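Local structure of geranyltranstransferase (Campylobacter jejuni, 3NPK) at residues S76-D81 / D111-E116; N198-L203 / E265-K270; K6-H11 / E57-A62; I135-F140 / A182-C187. The protein probably catalyses the condensation of geranyl diphosphate with isopentenyl diphosphate, giving farnesyl diphosphate and pyrophosphate. All coordinates share one frame; numbering follows the deposited sequence.

Contact 1 (S76-D81 / D111-E116); sequences SLIHDD and DALNTE
Just ahead of the aspartate-rich sequence Asp80-Asp86, recognisable as the first such motif of polyprenyl synthases, Ile78 and His79 close helix 59-80 against Asp111 and Leu113 of helix 103-122. In the polar half the edge of the His79 ring lies against the carboxylate of Asp111, without a hydrogen bond between these segments. CE1 of His79 is 3.1 Å from Asp111 OD1, an oxygen lying in the ring plane, while the carboxylate stands almost upright to the ring (82° between planes). With CG beside its backbone N (chi1 -71°), the side chain of Asp111 turns back toward the ring although its CB points away. The apolar half is lighter: the CD1 methyls of Ile78 and Leu113 meet at 4.1 Å, their side chains crossing near a right angle. Around this pair the dimer is at work, since ND1 of His79 hydrogen-bonds OD2 of Asp111 of the second subunit, and OD2 of Asp111 in turn bonds His79 of that subunit. NE2 of His79 hydrogen-bonds O of Ile107 in its own chain. Both ring nitrogens of the buried imidazole thus meet acceptors, one of them across the dimer boundary, which probably fixes the rotation of the ring and ties the two subunits together.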
loop_
_atom_site.group_PDB
_atom_site.type_symbol
_atom_site.label_atom_id
_atom_site.label_comp_id
_atom_site.label_asym_id
_atom_site.label_seq_id
_atom_site.Cartn_x
_atom_site.Cartn_y
_atom_site.Cartn_z
ATOM N N SER A 76 -4.903 -2.254 8.279
ATOM C CA SER A 76 -4.446 -3.523 8.829
ATOM C C SER A 76 -5.523 -4.154 9.697
ATOM O O SER A 76 -5.686 -5.378 9.697
ATOM C CB SER A 76 -3.123 -3.352 9.598
ATOM O OG SER A 76 -3.304 -2.807 10.894
ATOM N N LEU A 77 -6.268 -3.327 10.427
ATOM C CA LEU A 77 -7.344 -3.841 11.263
ATOM C C LEU A 77 -8.455 -4.444 10.413
ATOM O O LEU A 77 -8.993 -5.496 10.750
ATOM C CB LEU A 77 -7.926 -2.747 12.150
ATOM C CG LEU A 77 -6.944 -2.069 13.109
ATOM C CD1 LEU A 77 -7.668 -1.083 13.996
ATOM C CD2 LEU A 77 -6.157 -3.082 13.953
ATOM N N ILE A 78 -8.804 -3.757 9.326
ATOM C CA ILE A 78 -9.866 -4.211 8.438
ATOM C C ILE A 78 -9.492 -5.562 7.826
ATOM O O ILE A 78 -10.303 -6.510 7.824
ATOM C CB ILE A 78 -10.153 -3.166 7.336
ATOM C CG1 ILE A 78 -10.773 -1.900 7.944
ATOM C CG2 ILE A 78 -11.059 -3.752 6.241
ATOM C CD1 ILE A 78 -10.768 -0.671 7.014
ATOM N N HIS A 79 -8.253 -5.687 7.335
ATOM C CA HIS A 79 -7.837 -6.989 6.800
ATOM C C HIS A 79 -7.729 -8.064 7.877
ATOM O O HIS A 79 -8.159 -9.202 7.658
ATOM C CB HIS A 79 -6.560 -6.888 5.961
ATOM C CG HIS A 79 -6.795 -6.318 4.596
ATOM N ND1 HIS A 79 -5.832 -6.323 3.606
ATOM C CD2 HIS A 79 -7.904 -5.761 4.038
ATOM C CE1 HIS A 79 -6.329 -5.772 2.510
ATOM N NE2 HIS A 79 -7.584 -5.419 2.748
ATOM N N ASP A 80 -7.176 -7.717 9.041
ATOM C CA ASP A 80 -7.014 -8.710 10.106
ATOM C C ASP A 80 -8.369 -9.235 10.596
ATOM O O ASP A 80 -8.471 -10.388 11.020
ATOM C CB ASP A 80 -6.256 -8.121 11.282
ATOM C CG ASP A 80 -4.797 -7.814 10.957
ATOM O OD1 ASP A 80 -4.332 -8.086 9.819
ATOM O OD2 ASP A 80 -4.123 -7.276 11.850
ATOM N N ASP A 81 -9.408 -8.402 10.495
ATOM C CA ASP A 81 -10.743 -8.782 10.968
ATOM C C ASP A 81 -11.484 -9.705 9.989
ATOM O O ASP A 81 -12.518 -10.280 10.350
ATOM C CB ASP A 81 -11.597 -7.528 11.236
ATOM C CG ASP A 81 -11.207 -6.815 12.521
ATOM O OD1 ASP A 81 -10.506 -7.433 13.351
ATOM O OD2 ASP A 81 -11.594 -5.635 12.700
ATOM N N ASP A 111 -7.242 -2.222 0.905
ATOM C CA ASP A 111 -6.281 -1.998 -0.184
ATOM C C ASP A 111 -6.170 -0.502 -0.470
ATOM O O ASP A 111 -5.059 0.036 -0.613
ATOM C CB ASP A 111 -6.696 -2.731 -1.462
ATOM C CG ASP A 111 -6.536 -4.242 -1.353
ATOM O OD1 ASP A 111 -5.914 -4.722 -0.385
ATOM O OD2 ASP A 111 -7.041 -4.952 -2.232
ATOM N N ALA A 112 -7.321 0.168 -0.561
ATOM C CA ALA A 112 -7.347 1.614 -0.791
ATOM C C ALA A 112 -6.583 2.384 0.274
ATOM O O ALA A 112 -5.837 3.305 -0.043
ATOM C CB ALA A 112 -8.785 2.117 -0.896
ATOM N N LEU A 113 -6.786 2.035 1.544
ATOM C CA LEU A 113 -6.163 2.791 2.631
ATOM C C LEU A 113 -4.645 2.565 2.672
ATOM O O LEU A 113 -3.897 3.477 3.017
ATOM C CB LEU A 113 -6.814 2.464 3.986
ATOM C CG LEU A 113 -8.242 3.009 4.160
ATOM C CD1 LEU A 113 -8.817 2.567 5.524
ATOM C CD2 LEU A 113 -8.310 4.538 3.994
ATOM N N ASN A 114 -4.205 1.346 2.360
ATOM C CA ASN A 114 -2.780 1.027 2.272
ATOM C C ASN A 114 -2.149 1.977 1.248
ATOM O O ASN A 114 -1.210 2.718 1.549
ATOM C CB ASN A 114 -2.660 -0.449 1.851
ATOM C CG ASN A 114 -1.230 -0.986 1.855
ATOM O OD1 ASN A 114 -0.259 -0.254 2.094
ATOM N ND2 ASN A 114 -1.104 -2.299 1.616
ATOM N N THR A 115 -2.690 1.989 0.034
ATOM C CA THR A 115 -2.135 2.855 -1.019
ATOM C C THR A 115 -2.302 4.333 -0.682
ATOM O O THR A 115 -1.403 5.147 -0.939
ATOM C CB THR A 115 -2.797 2.533 -2.363
ATOM O OG1 THR A 115 -2.614 1.140 -2.630
ATOM C CG2 THR A 115 -2.189 3.345 -3.505
ATOM N N GLU A 116 -3.433 4.685 -0.089
ATOM C CA GLU A 116 -3.711 6.100 0.174
ATOM C C GLU A 116 -2.757 6.691 1.214
ATOM O O GLU A 116 -2.492 7.898 1.205
ATOM C CB GLU A 116 -5.158 6.292 0.619
ATOM C CG GLU A 116 -5.670 7.718 0.480
ATOM C CD GLU A 116 -5.930 8.162 -0.960
ATOM O OE1 GLU A 116 -5.699 7.387 -1.916
ATOM O OE2 GLU A 116 -6.372 9.318 -1.131
#

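Contact 2 (N198-L203 / E265-K270); sequences NQIYKL and EKLNEK
Between 198-203 and 265-270, Leu267 carries the close contacts, and it does so with both of its terminal methyls. CD2 is pressed against the side of the Ile200 chain, 3.6 Å from CG1 and 3.8 Å from CD1 of that residue. CD1 faces the other way along the helix to meet CD2 of Leu203 at 4.0 Å, so the forked end of Leu267 straddles two positions one helical turn apart. The fork is brought there by a side chain whose CG lies anti to the carbonyl carbon (chi1 -59°), carried on an extended backbone. The two aliphatic partners are buried: Ile200 also packs on Leu183 and Cys187 of helix 164-189, and Leu203 lies over Cys260, Asp263 and Leu264 of helix 246-265.

The outer side is much looser, and Leu267 itself stays partly exposed. Gln199 and Lys266 have CB directed toward the opposite segment, yet neither side chain comes nearer to it than 5.2 Å, and the Lys266 chain leads its ammonium end away. Both residues are exposed, as is Asn268, which occupies the N-cap position of helix 269-282. The turn of this antiparallel helical hairpin, formed by helices 246-265 and 269-282, is seated on helix 194-220 through Leu267, within the all-helical isoprenoid synthase fold.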
loop_
_atom_site.group_PDB
_atom_site.type_symbol
_atom_site.label_atom_id
_atom_site.label_comp_id
_atom_site.label_asym_id
_atom_site.label_seq_id
_atom_site.Cartn_x
_atom_site.Cartn_y
_atom_site.Cartn_z
ATOM N N ASN A 198 17.702 6.898 16.003
ATOM C CA ASN A 198 17.811 5.448 16.151
ATOM C C ASN A 198 17.491 5.027 17.589
ATOM O O ASN A 198 16.894 3.980 17.818
ATOM C CB ASN A 198 19.220 4.966 15.769
ATOM C CG ASN A 198 19.498 5.066 14.274
ATOM O OD1 ASN A 198 20.666 5.072 13.832
ATOM N ND2 ASN A 198 18.450 5.147 13.488
ATOM N N GLN A 199 17.908 5.832 18.563
ATOM C CA GLN A 199 17.595 5.528 19.963
ATOM C C GLN A 199 16.093 5.549 20.196
ATOM O O GLN A 199 15.551 4.716 20.928
ATOM C CB GLN A 199 18.302 6.504 20.912
ATOM C CG GLN A 199 19.806 6.290 20.910
ATOM C CD GLN A 199 20.543 7.175 21.889
ATOM O OE1 GLN A 199 21.716 6.935 22.182
ATOM N NE2 GLN A 199 19.871 8.209 22.389
ATOM N N ILE A 200 15.422 6.510 19.573
ATOM C CA ILE A 200 13.980 6.662 19.758
ATOM C C ILE A 200 13.214 5.524 19.056
ATOM O O ILE A 200 12.232 5.009 19.589
ATOM C CB ILE A 200 13.553 8.087 19.317
ATOM C CG1 ILE A 200 14.018 9.110 20.360
ATOM C CG2 ILE A 200 12.069 8.191 19.114
ATOM C CD1 ILE A 200 14.072 10.560 19.843
ATOM N N TYR A 201 13.681 5.098 17.886
ATOM C CA TYR A 201 13.110 3.914 17.239
ATOM C C TYR A 201 13.220 2.694 18.161
ATOM O O TYR A 201 12.259 1.949 18.347
ATOM C CB TYR A 201 13.808 3.660 15.910
ATOM C CG TYR A 201 13.274 2.487 15.119
ATOM C CD1 TYR A 201 12.255 2.650 14.185
ATOM C CD2 TYR A 201 13.800 1.216 15.299
ATOM C CE1 TYR A 201 11.785 1.571 13.439
ATOM C CE2 TYR A 201 13.334 0.132 14.565
ATOM C CZ TYR A 201 12.325 0.315 13.641
ATOM O OH TYR A 201 11.862 -0.749 12.909
ATOM N N LYS A 202 14.390 2.505 18.763
ATOM C CA LYS A 202 14.589 1.375 19.669
ATOM C C LYS A 202 13.681 1.449 20.894
ATOM O O LYS A 202 13.198 0.423 21.379
ATOM C CB LYS A 202 16.053 1.277 20.081
ATOM C CG LYS A 202 16.942 0.832 18.952
ATOM C CD LYS A 202 18.372 0.683 19.433
ATOM C CE LYS A 202 19.252 0.028 18.375
ATOM N NZ LYS A 202 20.407 -0.702 18.983
ATOM N N LEU A 203 13.410 2.655 21.379
ATOM C CA LEU A 203 12.456 2.814 22.474
ATOM C C LEU A 203 11.058 2.383 22.030
ATOM O O LEU A 203 10.351 1.688 22.768
ATOM C CB LEU A 203 12.445 4.257 22.971
ATOM C CG LEU A 203 11.320 4.643 23.933
ATOM C CD1 LEU A 203 11.427 3.866 25.250
ATOM C CD2 LEU A 203 11.345 6.159 24.209
ATOM N N GLU A 265 14.426 9.289 30.214
ATOM C CA GLU A 265 15.229 10.340 30.847
ATOM C C GLU A 265 16.224 10.950 29.882
ATOM O O GLU A 265 16.684 12.065 30.103
ATOM C CB GLU A 265 15.976 9.842 32.091
ATOM C CG GLU A 265 15.052 9.627 33.281
ATOM C CD GLU A 265 15.694 9.919 34.635
ATOM O OE1 GLU A 265 16.938 9.901 34.749
ATOM O OE2 GLU A 265 14.935 10.177 35.596
ATOM N N LYS A 266 16.552 10.228 28.813
ATOM C CA LYS A 266 17.486 10.726 27.799
ATOM C C LYS A 266 16.832 11.570 26.698
ATOM O O LYS A 266 17.513 12.088 25.816
ATOM C CB LYS A 266 18.230 9.554 27.159
ATOM C CG LYS A 266 19.176 8.841 28.093
ATOM C CD LYS A 266 20.312 9.758 28.488
ATOM C CE LYS A 266 21.412 9.007 29.209
ATOM N NZ LYS A 266 22.390 9.979 29.730
ATOM N N LEU A 267 15.508 11.686 26.743
ATOM C CA LEU A 267 14.778 12.535 25.815
ATOM C C LEU A 267 14.573 13.914 26.413
ATOM O O LEU A 267 14.714 14.112 27.619
ATOM C CB LEU A 267 13.395 11.947 25.531
ATOM C CG LEU A 267 13.332 10.541 24.947
ATOM C CD1 LEU A 267 11.886 10.147 24.653
ATOM C CD2 LEU A 267 14.150 10.492 23.678
ATOM N N ASN A 268 14.248 14.878 25.566
ATOM C CA ASN A 268 13.754 16.150 26.065
ATOM C C ASN A 268 12.652 15.914 27.091
ATOM O O ASN A 268 11.767 15.081 26.874
ATOM C CB ASN A 268 13.227 16.995 24.910
ATOM C CG ASN A 268 12.519 18.239 25.385
ATOM O OD1 ASN A 268 13.148 19.267 25.659
ATOM N ND2 ASN A 268 11.204 18.154 25.487
ATOM N N GLU A 269 12.713 16.630 28.210
ATOM C CA GLU A 269 11.801 16.375 29.322
ATOM C C GLU A 269 10.327 16.483 28.914
ATOM O O GLU A 269 9.485 15.749 29.423
ATOM C CB GLU A 269 12.101 17.342 30.469
ATOM C CG GLU A 269 12.218 18.790 30.007
ATOM C CD GLU A 269 12.993 19.670 30.982
ATOM O OE1 GLU A 269 13.156 19.267 32.156
ATOM O OE2 GLU A 269 13.441 20.767 30.571
ATOM N N LYS A 270 10.004 17.407 28.017
ATOM C CA LYS A 270 8.605 17.562 27.610
ATOM C C LYS A 270 8.151 16.369 26.766
ATOM O O LYS A 270 7.035 15.858 26.925
ATOM C CB LYS A 270 8.377 18.873 26.856
ATOM C CG LYS A 270 8.916 20.125 27.547
ATOM C CD LYS A 270 8.590 20.177 29.031
ATOM C CE LYS A 270 9.056 21.498 29.651
ATOM N NZ LYS A 270 9.317 21.409 31.124
#

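Contact 3 (K6-H11 / E57-A62); sequences KELFIH and ELLNQA
Leu8 and Leu59 adopt the same side-chain shape, each with CG anti to its own backbone N (chi1 -177° and -178°) and the second torsion near +70°, and from their two helices these torsions bring the ends together. They meet tip to tip, CD2 of Leu8 lying 3.7 Å from CD2 of Leu59 and 4.2 Å from its CG. The other methyl, CD1 of Leu8, lies 4.3 Å from OD1 of Asn60, a loose approach at the exposed margin of the contact. Leu8 reaches across to the start of helix 59-80, where the chain has just left the short 3-10 turn at Glu57-Leu58.

Leu8 also packs on Leu63, one turn farther along helix 59-80, and Leu59 is itself covered by Leu3 and by Gln52 of helix 42-54. Next to Leu8 in sequence, Phe9 sinks between helices 42-54 and 59-80 and sets its ring edge-to-face with His41, a neighbour of Lys40 in the pyrophosphate pocket. Away from the contact, Lys6 NZ and Glu7 OE2 form a local salt bridge of 3.5 Å. No hydrogen bond joins the two segments, so the N-terminal helix is attached here by dispersion and by burial of methyl groups, with the Asn60 amide marking the passage to solvent.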
loop_
_atom_site.group_PDB
_atom_site.type_symbol
_atom_site.label_atom_id
_atom_site.label_comp_id
_atom_site.label_asym_id
_atom_site.label_seq_id
_atom_site.Cartn_x
_atom_site.Cartn_y
_atom_site.Cartn_z
ATOM N N LYS A 6 -4.598 15.534 20.619
ATOM C CA LYS A 6 -5.639 14.541 20.380
ATOM C C LYS A 6 -6.756 15.144 19.530
ATOM O O LYS A 6 -7.165 14.570 18.505
ATOM C CB LYS A 6 -6.212 14.050 21.709
ATOM C CG LYS A 6 -7.423 13.164 21.578
ATOM C CD LYS A 6 -7.958 12.793 22.959
ATOM C CE LYS A 6 -8.852 11.569 22.893
ATOM N NZ LYS A 6 -10.026 11.791 22.026
ATOM N N GLU A 7 -7.249 16.306 19.959
ATOM C CA GLU A 7 -8.351 16.951 19.257
ATOM C C GLU A 7 -7.902 17.509 17.906
ATOM O O GLU A 7 -8.634 17.435 16.918
ATOM C CB GLU A 7 -8.986 18.040 20.124
ATOM C CG GLU A 7 -9.709 17.469 21.336
ATOM C CD GLU A 7 -10.640 16.306 20.975
ATOM O OE1 GLU A 7 -11.431 16.434 20.008
ATOM O OE2 GLU A 7 -10.580 15.260 21.661
ATOM N N LEU A 8 -6.681 18.040 17.864
ATOM C CA LEU A 8 -6.124 18.543 16.620
ATOM C C LEU A 8 -6.113 17.443 15.569
ATOM O O LEU A 8 -6.540 17.651 14.431
ATOM C CB LEU A 8 -4.708 19.065 16.844
ATOM C CG LEU A 8 -4.015 19.683 15.632
ATOM C CD1 LEU A 8 -4.625 21.030 15.293
ATOM C CD2 LEU A 8 -2.523 19.833 15.898
ATOM N N PHE A 9 -5.614 16.266 15.939
ATOM C CA PHE A 9 -5.589 15.155 14.984
ATOM C C PHE A 9 -6.992 14.637 14.579
ATOM O O PHE A 9 -7.255 14.373 13.398
ATOM C CB PHE A 9 -4.744 13.978 15.466
ATOM C CG PHE A 9 -4.682 12.893 14.451
ATOM C CD1 PHE A 9 -3.994 13.108 13.257
ATOM C CD2 PHE A 9 -5.408 11.715 14.609
ATOM C CE1 PHE A 9 -3.976 12.148 12.256
ATOM C CE2 PHE A 9 -5.391 10.741 13.615
ATOM C CZ PHE A 9 -4.667 10.953 12.437
ATOM N N ILE A 10 -7.894 14.498 15.544
ATOM C CA ILE A 10 -9.251 14.085 15.198
ATOM C C ILE A 10 -9.893 15.051 14.194
ATOM O O ILE A 10 -10.523 14.628 13.227
ATOM C CB ILE A 10 -10.130 13.970 16.443
ATOM C CG1 ILE A 10 -9.661 12.773 17.279
ATOM C CG2 ILE A 10 -11.605 13.796 16.042
ATOM C CD1 ILE A 10 -10.249 12.724 18.665
ATOM N N HIS A 11 -9.735 16.349 14.428
ATOM C CA HIS A 11 -10.288 17.344 13.523
ATOM C C HIS A 11 -9.650 17.199 12.130
ATOM O O HIS A 11 -10.334 17.279 11.105
ATOM C CB HIS A 11 -10.053 18.736 14.113
ATOM C CG HIS A 11 -10.616 19.851 13.294
ATOM N ND1 HIS A 11 -11.947 20.209 13.335
ATOM C CD2 HIS A 11 -10.021 20.710 12.431
ATOM C CE1 HIS A 11 -12.151 21.231 12.523
ATOM N NE2 HIS A 11 -10.998 21.553 11.962
ATOM N N GLU A 57 6.950 24.290 14.952
ATOM C CA GLU A 57 6.589 25.043 13.746
ATOM C C GLU A 57 6.202 24.136 12.571
ATOM O O GLU A 57 5.716 24.610 11.547
ATOM C CB GLU A 57 7.725 25.993 13.329
ATOM C CG GLU A 57 8.990 25.277 12.858
ATOM C CD GLU A 57 10.018 25.034 13.962
ATOM O OE1 GLU A 57 9.653 24.878 15.147
ATOM O OE2 GLU A 57 11.217 25.003 13.625
ATOM N N LEU A 58 6.444 22.837 12.715
ATOM C CA LEU A 58 6.063 21.866 11.694
ATOM C C LEU A 58 4.874 20.998 12.115
ATOM O O LEU A 58 4.527 20.051 11.417
ATOM C CB LEU A 58 7.251 20.955 11.349
ATOM C CG LEU A 58 8.395 21.617 10.579
ATOM C CD1 LEU A 58 9.563 20.632 10.453
ATOM C CD2 LEU A 58 7.922 22.085 9.210
ATOM N N LEU A 59 4.238 21.319 13.238
ATOM C CA LEU A 59 3.186 20.439 13.759
ATOM C C LEU A 59 2.021 20.278 12.774
ATOM O O LEU A 59 1.558 19.163 12.496
ATOM C CB LEU A 59 2.677 20.952 15.109
ATOM C CG LEU A 59 1.619 20.037 15.722
ATOM C CD1 LEU A 59 2.268 18.708 16.110
ATOM C CD2 LEU A 59 0.971 20.725 16.912
ATOM N N ASN A 60 1.544 21.381 12.216
ATOM C CA ASN A 60 0.420 21.256 11.298
ATOM C C ASN A 60 0.759 20.445 10.051
ATOM O O ASN A 60 -0.037 19.620 9.586
ATOM C CB ASN A 60 -0.107 22.640 10.946
ATOM C CG ASN A 60 -0.766 23.294 12.130
ATOM O OD1 ASN A 60 -1.864 22.900 12.528
ATOM N ND2 ASN A 60 -0.095 24.284 12.720
ATOM N N GLN A 61 1.949 20.670 9.516
ATOM C CA GLN A 61 2.397 19.954 8.331
ATOM C C GLN A 61 2.529 18.466 8.641
ATOM O O GLN A 61 2.331 17.620 7.759
ATOM C CB GLN A 61 3.740 20.529 7.874
ATOM C CG GLN A 61 3.619 21.980 7.381
ATOM C CD GLN A 61 3.822 23.039 8.461
ATOM O OE1 GLN A 61 3.663 22.791 9.653
ATOM N NE2 GLN A 61 4.149 24.246 8.028
ATOM N N ALA A 62 2.849 18.156 9.900
ATOM C CA ALA A 62 3.003 16.770 10.344
ATOM C C ALA A 62 1.693 16.013 10.423
ATOM O O ALA A 62 1.708 14.785 10.489
ATOM C CB ALA A 62 3.713 16.717 11.702
#

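Contact 4 (I135-F140 / A182-C187); sequences IKTLAF and ALKMGC
Apolar packing comes first, and Met185 dominates it. This residue, a selenomethionine in the crystal, runs past Thr137 in the opposite direction, its CG 3.6 Å from Thr137 CG2. The chain is then bent at its third torsion (80°), which brings the terminal methyl against Leu138 CB, where the two side chains cross obliquely: CE lies 3.8 Å from Leu138 CB, and SE is 4.1 Å from Leu138 CD1. The same methyl of Thr137 is approached more loosely by Lys184, with CD 4.4 Å from Thr137 CG2.

Between 135-140 and 182-187 the polar link is a water, which donates to Thr137 OG1 at 2.7 Å and accepts from Lys184 NZ at 2.8 Å. The lysine reaches it because its chain is fully extended. Just beyond, Glu188 of helix 164-189 bonds the same hydroxyl directly through OE1. With Lys133 O as a further partner, Thr137 OG1 is gripped from several quarters and its rotation is well fixed, while its CG2 methyl is turned to Met185.

Helix geometry completes the account. The axes of 135-140 and 182-187 approach to 9.8 Å and run almost exactly antiparallel, at 175°. Val65 and Leu69 of helix 59-80 and Leu47 of helix 42-54 also pack on Met185, and Leu121 of helix 103-122 on Leu138. This antiparallel pair, packed on helices 42-54, 59-80 and 103-122, belongs to the all-helical core of the isoprenoid synthase fold.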
loop_
_atom_site.group_PDB
_atom_site.type_symbol
_atom_site.label_atom_id
_atom_site.label_comp_id
_atom_site.label_asym_id
_atom_site.label_seq_id
_atom_site.Cartn_x
_atom_site.Cartn_y
_atom_site.Cartn_z
ATOM N N ILE A 135 8.554 7.966 3.657
ATOM C CA ILE A 135 7.983 6.864 2.876
ATOM C C ILE A 135 8.813 5.582 3.048
ATOM O O ILE A 135 8.256 4.490 3.189
ATOM C CB ILE A 135 7.828 7.268 1.409
ATOM C CG1 ILE A 135 6.712 8.327 1.322
ATOM C CG2 ILE A 135 7.530 6.039 0.533
ATOM C CD1 ILE A 135 6.702 9.111 0.030
ATOM N N LYS A 136 10.141 5.715 3.060
ATOM C CA LYS A 136 10.993 4.559 3.327
ATOM C C LYS A 136 10.688 3.966 4.686
ATOM O O LYS A 136 10.580 2.747 4.826
ATOM C CB LYS A 136 12.480 4.932 3.267
ATOM C CG LYS A 136 12.988 5.279 1.893
ATOM C CD LYS A 136 14.445 5.751 1.939
ATOM C CE LYS A 136 15.009 5.897 0.529
ATOM N NZ LYS A 136 16.416 6.397 0.541
ATOM N N THR A 137 10.541 4.818 5.696
ATOM C CA THR A 137 10.289 4.320 7.046
ATOM C C THR A 137 8.927 3.633 7.140
ATOM O O THR A 137 8.787 2.537 7.716
ATOM C CB THR A 137 10.399 5.451 8.075
ATOM O OG1 THR A 137 11.735 5.982 8.013
ATOM C CG2 THR A 137 10.129 4.941 9.491
ATOM N N LEU A 138 7.913 4.270 6.573
ATOM C CA LEU A 138 6.579 3.682 6.659
ATOM C C LEU A 138 6.476 2.383 5.871
ATOM O O LEU A 138 5.925 1.396 6.372
ATOM C CB LEU A 138 5.520 4.661 6.168
ATOM C CG LEU A 138 4.068 4.221 6.399
ATOM C CD1 LEU A 138 3.779 4.026 7.888
ATOM C CD2 LEU A 138 3.130 5.287 5.808
ATOM N N ALA A 139 6.979 2.365 4.637
ATOM C CA ALA A 139 6.823 1.164 3.806
ATOM C C ALA A 139 7.653 -0.014 4.331
ATOM O O ALA A 139 7.255 -1.169 4.199
ATOM C CB ALA A 139 7.172 1.452 2.343
ATOM N N PHE A 140 8.805 0.280 4.924
ATOM C CA PHE A 140 9.611 -0.777 5.526
ATOM C C PHE A 140 8.871 -1.374 6.717
ATOM O O PHE A 140 8.648 -2.589 6.788
ATOM C CB PHE A 140 10.977 -0.235 5.974
ATOM C CG PHE A 140 11.870 -1.279 6.587
ATOM C CD1 PHE A 140 11.845 -1.530 7.958
ATOM C CD2 PHE A 140 12.735 -1.998 5.789
ATOM C CE1 PHE A 140 12.686 -2.484 8.521
ATOM C CE2 PHE A 140 13.584 -2.962 6.347
ATOM C CZ PHE A 140 13.558 -3.195 7.705
ATOM N N ALA A 182 6.433 5.222 14.027
ATOM C CA ALA A 182 5.736 6.467 14.320
ATOM C C ALA A 182 6.676 7.452 15.000
ATOM O O ALA A 182 6.733 8.634 14.639
ATOM C CB ALA A 182 4.536 6.195 15.200
ATOM N N LEU A 183 7.412 6.969 15.998
ATOM C CA LEU A 183 8.387 7.808 16.699
ATOM C C LEU A 183 9.503 8.261 15.755
ATOM O O LEU A 183 9.843 9.449 15.726
ATOM C CB LEU A 183 8.977 7.057 17.890
ATOM C CG LEU A 183 7.988 6.884 19.039
ATOM C CD1 LEU A 183 8.435 5.780 20.016
ATOM C CD2 LEU A 183 7.767 8.218 19.782
ATOM N N LYS A 184 10.061 7.331 14.974
ATOM C CA LYS A 184 11.167 7.678 14.075
ATOM C C LYS A 184 10.720 8.688 13.010
ATOM O O LYS A 184 11.457 9.600 12.656
ATOM C CB LYS A 184 11.755 6.434 13.395
ATOM C CG LYS A 184 13.013 6.764 12.565
ATOM C CD LYS A 184 13.692 5.550 12.013
ATOM C CE LYS A 184 14.962 5.978 11.251
ATOM N NZ LYS A 184 15.662 4.855 10.604
HETATM N N MSE A 185 9.502 8.528 12.512
HETATM C CA MSE A 185 8.969 9.461 11.530
HETATM C C MSE A 185 8.835 10.879 12.114
HETATM O O MSE A 185 9.092 11.876 11.419
HETATM C CB MSE A 185 7.634 8.939 10.997
HETATM C CG MSE A 185 7.861 7.723 10.105
HETATM SE SE MSE A 185 6.250 6.742 9.646
HETATM C CE MSE A 185 5.608 7.897 8.217
ATOM N N GLY A 186 8.449 10.985 13.381
ATOM C CA GLY A 186 8.464 12.297 14.031
ATOM C C GLY A 186 9.872 12.898 13.982
ATOM O O GLY A 186 10.055 14.090 13.692
ATOM N N CYS A 187 10.877 12.071 14.235
ATOM C CA CYS A 187 12.263 12.535 14.212
ATOM C C CYS A 187 12.654 12.976 12.803
ATOM O O CYS A 187 13.338 14.001 12.618
ATOM C CB CYS A 187 13.208 11.427 14.693
ATOM S SG CYS A 187 12.973 10.939 16.410
HETATM O O HOH W 1 13.691 4.260 8.737
#

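From the N terminus the contacts close four successive loops, none nested in or crossing another. Contact 3 comes first, returning the chain after 45 residues and tying the N-terminal helix to the start of helix 59-80. Contact 1 uses the far end of that same helix and joins it to helix 103-122 beside the second subunit. Contact 4 then pairs helices 128-142 and 164-189, and contact 2 bridges 61 residues to fix the last hairpin on helix 194-220. Contacts 2 and 4 touch directly, Ile200 CG2 lying 3.5 Å from Leu183 CB, whereas contacts 1 and 2 sit on opposite sides of the chain's centre, their centres about 30 Å apart.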